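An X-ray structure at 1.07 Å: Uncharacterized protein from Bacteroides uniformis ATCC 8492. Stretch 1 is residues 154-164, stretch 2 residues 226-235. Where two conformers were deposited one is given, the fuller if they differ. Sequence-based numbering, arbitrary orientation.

Stretch 1 154-164: EVHYLPKAKLP
Stretch 2 226-235: DNNKWTGIRV

Two stretches of one chain, 154-164 and 226-235, meet as a short antiparallel β pairing and bury 528 Å² between them. Stretch 1 is extended from E154 to P159, then tightens into a 3-10 segment at 160-162, where K162 N bonds to P159 O (2.9 Å) and L163 N to K160 O (3.1 Å). Stretch 2 opens with a type I turn from N227 to W230, closed by W230 N to N227 O (3.0 Å), and continues as a strand from W230 through V235. N227, with chi1 t, reinforces the turn by accepting K229 N on OD1 at 2.8 Å.

The register is set by L158 opposite I233 (CA-CA 5.2 Å), a hydrogen-bonded pair: L158 N donates to I233 O at 2.8 Å and 173°, and I233 N returns to L158 O at 3.0 Å and 153°. P159 faces G232 as the non-hydrogen-bonded pair, CA-CA only 4.2 Å; at such a pair the CA atoms face each other, and P159 CA makes a CA-H...O contact of 3.6 Å with T231 O. That same T231 O accepts K160 N at 2.9 Å, extending the ladder as the chain turns into the 3-10 segment. T231 (phi/psi -101/-16) departs from extended geometry, and G232 follows at 163/-163. The close approach needs glycine's bareness: an ideal CB on G232 would lie 2.3 Å from L158 O and 3.0 Å from Y157 CD2, both clashes.

L158 and I233 share one face of the sheet. L158 is t,p and I233 is p,t; CB of L158 meets CG1 of I233 at 3.9 Å, while I233 extends its chain so that CD1 comes within 4.3 Å of L163 CD2. L163 repeats the t,p rotamer of L158, and the three form a small apolar cluster.

Y157 (chi1 77°, p; chi2 -64°) brings its ring edge near the second strand: T231 O lies 4.2 Å from CE2 and G232 CA 4.4 Å from CD2, both near the ring plane. R234 has its CB sideways, but m,t,p with chi4 178° carries its end closer to stretch 1. CG1 of V155 (chi1 m) sits over one face of the guanidinium, 3.7 Å from R234 NH1, an apolar methyl against a flat cation that leaves the in-plane N-H groups free to bond. R234 NE donates to water 1 at 2.8 Å, and that water donates to H156 O at 2.7 Å, bridging the strands; R234 NH2 is bonded elsewhere in the structure.

K160 points its CB toward stretch 2. Chi1 p followed by three t angles stretches the chain fully to the turn, where K160 NZ donates to W230 O at 2.7 Å. N227 O is also only 3.0 Å from K160 NZ, but the angle is poor. Water 2 accepts from K160 NZ at 2.9 Å and donates to N228 O at 2.7 Å, so the ammonium gathers carbonyl oxygens directly and through water. W230 (chi1 m, chi2 -1°) leads its indole away from stretch 1.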

# COMPACT_ATOMS: atom_id res chain seq x y z
N GLU A 154 -6.52 -17.04 -3.25
CA GLU A 154 -6.01 -16.60 -4.57
C GLU A 154 -6.35 -15.14 -4.75
O GLU A 154 -7.48 -14.71 -4.48
CB GLU A 154 -6.61 -17.35 -5.78
CG GLU A 154 -6.19 -18.79 -6.02
CD GLU A 154 -4.71 -19.05 -6.33
OE1 GLU A 154 -4.09 -18.40 -7.21
OE2 GLU A 154 -4.19 -19.97 -5.71
N VAL A 155 -5.38 -14.39 -5.23
CA VAL A 155 -5.61 -13.02 -5.64
C VAL A 155 -5.09 -12.87 -7.05
O VAL A 155 -4.22 -13.61 -7.50
CB VAL A 155 -4.89 -12.01 -4.70
CG1 VAL A 155 -5.44 -12.11 -3.29
CG2 VAL A 155 -3.39 -12.19 -4.69
N HIS A 156 -5.63 -11.90 -7.76
CA HIS A 156 -5.16 -11.61 -9.10
C HIS A 156 -4.03 -10.61 -9.07
O HIS A 156 -4.01 -9.71 -8.24
CB HIS A 156 -6.31 -11.07 -9.94
CG HIS A 156 -7.38 -12.07 -10.19
ND1 HIS A 156 -7.71 -12.48 -11.46
CD2 HIS A 156 -8.21 -12.73 -9.35
CE1 HIS A 156 -8.68 -13.37 -11.39
NE2 HIS A 156 -9.00 -13.55 -10.13
N TYR A 157 -3.10 -10.75 -9.99
CA TYR A 157 -2.00 -9.80 -10.10
C TYR A 157 -1.56 -9.76 -11.55
O TYR A 157 -1.92 -10.64 -12.35
CB TYR A 157 -0.82 -10.17 -9.18
CG TYR A 157 0.05 -11.31 -9.68
CD1 TYR A 157 -0.45 -12.59 -9.83
CD2 TYR A 157 1.36 -11.08 -10.04
CE1 TYR A 157 0.33 -13.61 -10.34
CE2 TYR A 157 2.15 -12.11 -10.55
CZ TYR A 157 1.62 -13.37 -10.69
OH TYR A 157 2.38 -14.40 -11.21
N LEU A 158 -0.79 -8.74 -11.90
CA LEU A 158 -0.23 -8.60 -13.23
C LEU A 158 1.25 -8.93 -13.15
O LEU A 158 2.02 -8.20 -12.51
CB LEU A 158 -0.40 -7.15 -13.72
CG LEU A 158 0.08 -6.90 -15.15
CD1 LEU A 158 -0.79 -7.62 -16.18
CD2 LEU A 158 0.12 -5.41 -15.43
N PRO A 159 1.69 -10.06 -13.75
CA PRO A 159 3.12 -10.36 -13.76
C PRO A 159 3.91 -9.26 -14.44
O PRO A 159 3.45 -8.68 -15.42
CB PRO A 159 3.20 -11.67 -14.55
CG PRO A 159 1.83 -12.27 -14.41
CD PRO A 159 0.89 -11.10 -14.43
N LYS A 160 5.11 -9.01 -13.96
CA LYS A 160 5.85 -7.85 -14.45
C LYS A 160 6.15 -7.88 -15.94
O LYS A 160 6.16 -6.81 -16.56
CB LYS A 160 7.10 -7.59 -13.62
CG LYS A 160 8.17 -8.62 -13.69
CD LYS A 160 9.29 -8.12 -12.82
CE LYS A 160 10.42 -9.09 -12.72
NZ LYS A 160 11.39 -8.65 -11.69
N ALA A 161 6.34 -9.05 -16.53
CA ALA A 161 6.60 -9.11 -17.98
C ALA A 161 5.41 -8.66 -18.81
O ALA A 161 5.59 -8.33 -19.98
CB ALA A 161 7.04 -10.49 -18.39
N LYS A 162 4.22 -8.62 -18.21
CA LYS A 162 3.00 -8.24 -18.90
C LYS A 162 2.65 -6.77 -18.71
O LYS A 162 1.60 -6.33 -19.17
CB LYS A 162 1.85 -9.15 -18.47
CG LYS A 162 2.12 -10.61 -18.80
CD LYS A 162 0.93 -11.50 -18.54
CE LYS A 162 1.25 -12.96 -18.80
NZ LYS A 162 0.04 -13.80 -18.70
N LEU A 163 3.53 -6.00 -18.06
CA LEU A 163 3.33 -4.56 -17.91
C LEU A 163 4.21 -3.79 -18.89
O LEU A 163 5.42 -3.77 -18.73
CB LEU A 163 3.67 -4.09 -16.50
CG LEU A 163 3.40 -2.59 -16.31
CD1 LEU A 163 1.92 -2.24 -16.41
CD2 LEU A 163 3.94 -2.12 -14.99
N PRO A 164 3.60 -3.14 -19.91
CA PRO A 164 4.41 -2.33 -20.80
C PRO A 164 4.88 -1.02 -20.16
O PRO A 164 4.29 -0.53 -19.19
CB PRO A 164 3.43 -2.01 -21.94
CG PRO A 164 2.35 -3.04 -21.84
CD PRO A 164 2.22 -3.25 -20.38
N ASP A 226 14.09 -4.18 -12.75
CA ASP A 226 15.34 -3.94 -12.03
C ASP A 226 15.45 -4.59 -10.66
O ASP A 226 16.52 -4.56 -10.07
CB ASP A 226 15.55 -2.43 -11.85
CG ASP A 226 15.83 -1.72 -13.16
OD1 ASP A 226 16.17 -2.38 -14.17
OD2 ASP A 226 15.68 -0.48 -13.18
N ASN A 227 14.37 -5.15 -10.14
CA ASN A 227 14.41 -5.85 -8.86
C ASN A 227 13.94 -7.27 -9.06
O ASN A 227 12.77 -7.52 -9.33
CB ASN A 227 13.55 -5.14 -7.80
CG ASN A 227 13.78 -5.71 -6.41
OD1 ASN A 227 14.05 -6.90 -6.25
ND2 ASN A 227 13.70 -4.85 -5.41
N ASN A 228 14.86 -8.22 -8.92
CA ASN A 228 14.55 -9.62 -9.17
C ASN A 228 13.52 -10.18 -8.20
O ASN A 228 12.91 -11.22 -8.48
CB ASN A 228 15.82 -10.49 -9.17
CG ASN A 228 16.73 -10.23 -7.98
OD1 ASN A 228 16.31 -9.71 -6.95
ND2 ASN A 228 18.00 -10.59 -8.13
N LYS A 229 13.31 -9.50 -7.07
CA LYS A 229 12.30 -9.96 -6.12
C LYS A 229 10.91 -9.45 -6.43
O LYS A 229 9.94 -10.00 -5.94
CB LYS A 229 12.66 -9.53 -4.72
CG LYS A 229 13.92 -10.21 -4.23
CD LYS A 229 14.19 -9.89 -2.80
CE LYS A 229 15.53 -10.46 -2.37
NZ LYS A 229 15.78 -10.20 -0.95
N TRP A 230 10.80 -8.40 -7.23
CA TRP A 230 9.51 -7.81 -7.54
C TRP A 230 8.90 -8.56 -8.70
O TRP A 230 9.45 -8.59 -9.78
CB TRP A 230 9.68 -6.33 -7.84
CG TRP A 230 10.02 -5.53 -6.64
CD1 TRP A 230 10.16 -5.97 -5.35
CD2 TRP A 230 10.22 -4.12 -6.59
NE1 TRP A 230 10.42 -4.93 -4.52
CE2 TRP A 230 10.47 -3.77 -5.25
CE3 TRP A 230 10.22 -3.11 -7.55
CZ2 TRP A 230 10.71 -2.46 -4.85
CZ3 TRP A 230 10.44 -1.82 -7.14
CH2 TRP A 230 10.69 -1.50 -5.81
N THR A 231 7.76 -9.18 -8.48
CA THR A 231 7.21 -10.12 -9.44
C THR A 231 6.09 -9.54 -10.30
O THR A 231 5.73 -10.13 -11.31
CB THR A 231 6.67 -11.35 -8.71
OG1 THR A 231 5.75 -10.91 -7.72
CG2 THR A 231 7.80 -12.14 -8.08
N GLY A 232 5.52 -8.41 -9.89
CA GLY A 232 4.34 -7.91 -10.56
C GLY A 232 3.65 -6.88 -9.71
O GLY A 232 4.25 -6.33 -8.79
N ILE A 233 2.38 -6.61 -10.05
CA ILE A 233 1.61 -5.61 -9.32
C ILE A 233 0.18 -6.06 -9.10
O ILE A 233 -0.40 -6.78 -9.92
CB ILE A 233 1.60 -4.22 -10.04
CG1 ILE A 233 1.01 -4.29 -11.45
CG2 ILE A 233 3.01 -3.64 -10.06
CD1 ILE A 233 0.88 -2.94 -12.14
N ARG A 234 -0.39 -5.57 -8.01
CA ARG A 234 -1.82 -5.46 -7.83
C ARG A 234 -2.19 -3.99 -8.04
O ARG A 234 -1.42 -3.10 -7.68
CB ARG A 234 -2.26 -5.95 -6.44
CG ARG A 234 -1.95 -7.42 -6.20
CD ARG A 234 -2.40 -7.94 -4.86
NE ARG A 234 -3.86 -7.97 -4.77
CZ ARG A 234 -4.55 -8.42 -3.72
NH1 ARG A 234 -3.93 -8.83 -2.63
NH2 ARG A 234 -5.87 -8.44 -3.75
N VAL A 235 -3.34 -3.76 -8.64
CA VAL A 235 -3.83 -2.43 -8.97
C VAL A 235 -5.16 -2.24 -8.26
O VAL A 235 -6.10 -3.02 -8.46
CB VAL A 235 -4.01 -2.26 -10.49
CG1 VAL A 235 -4.55 -0.88 -10.82
CG2 VAL A 235 -2.71 -2.52 -11.22
O HOH W 1 -5.35 -7.65 -7.17
O HOH W 2 11.54 -11.43 -10.83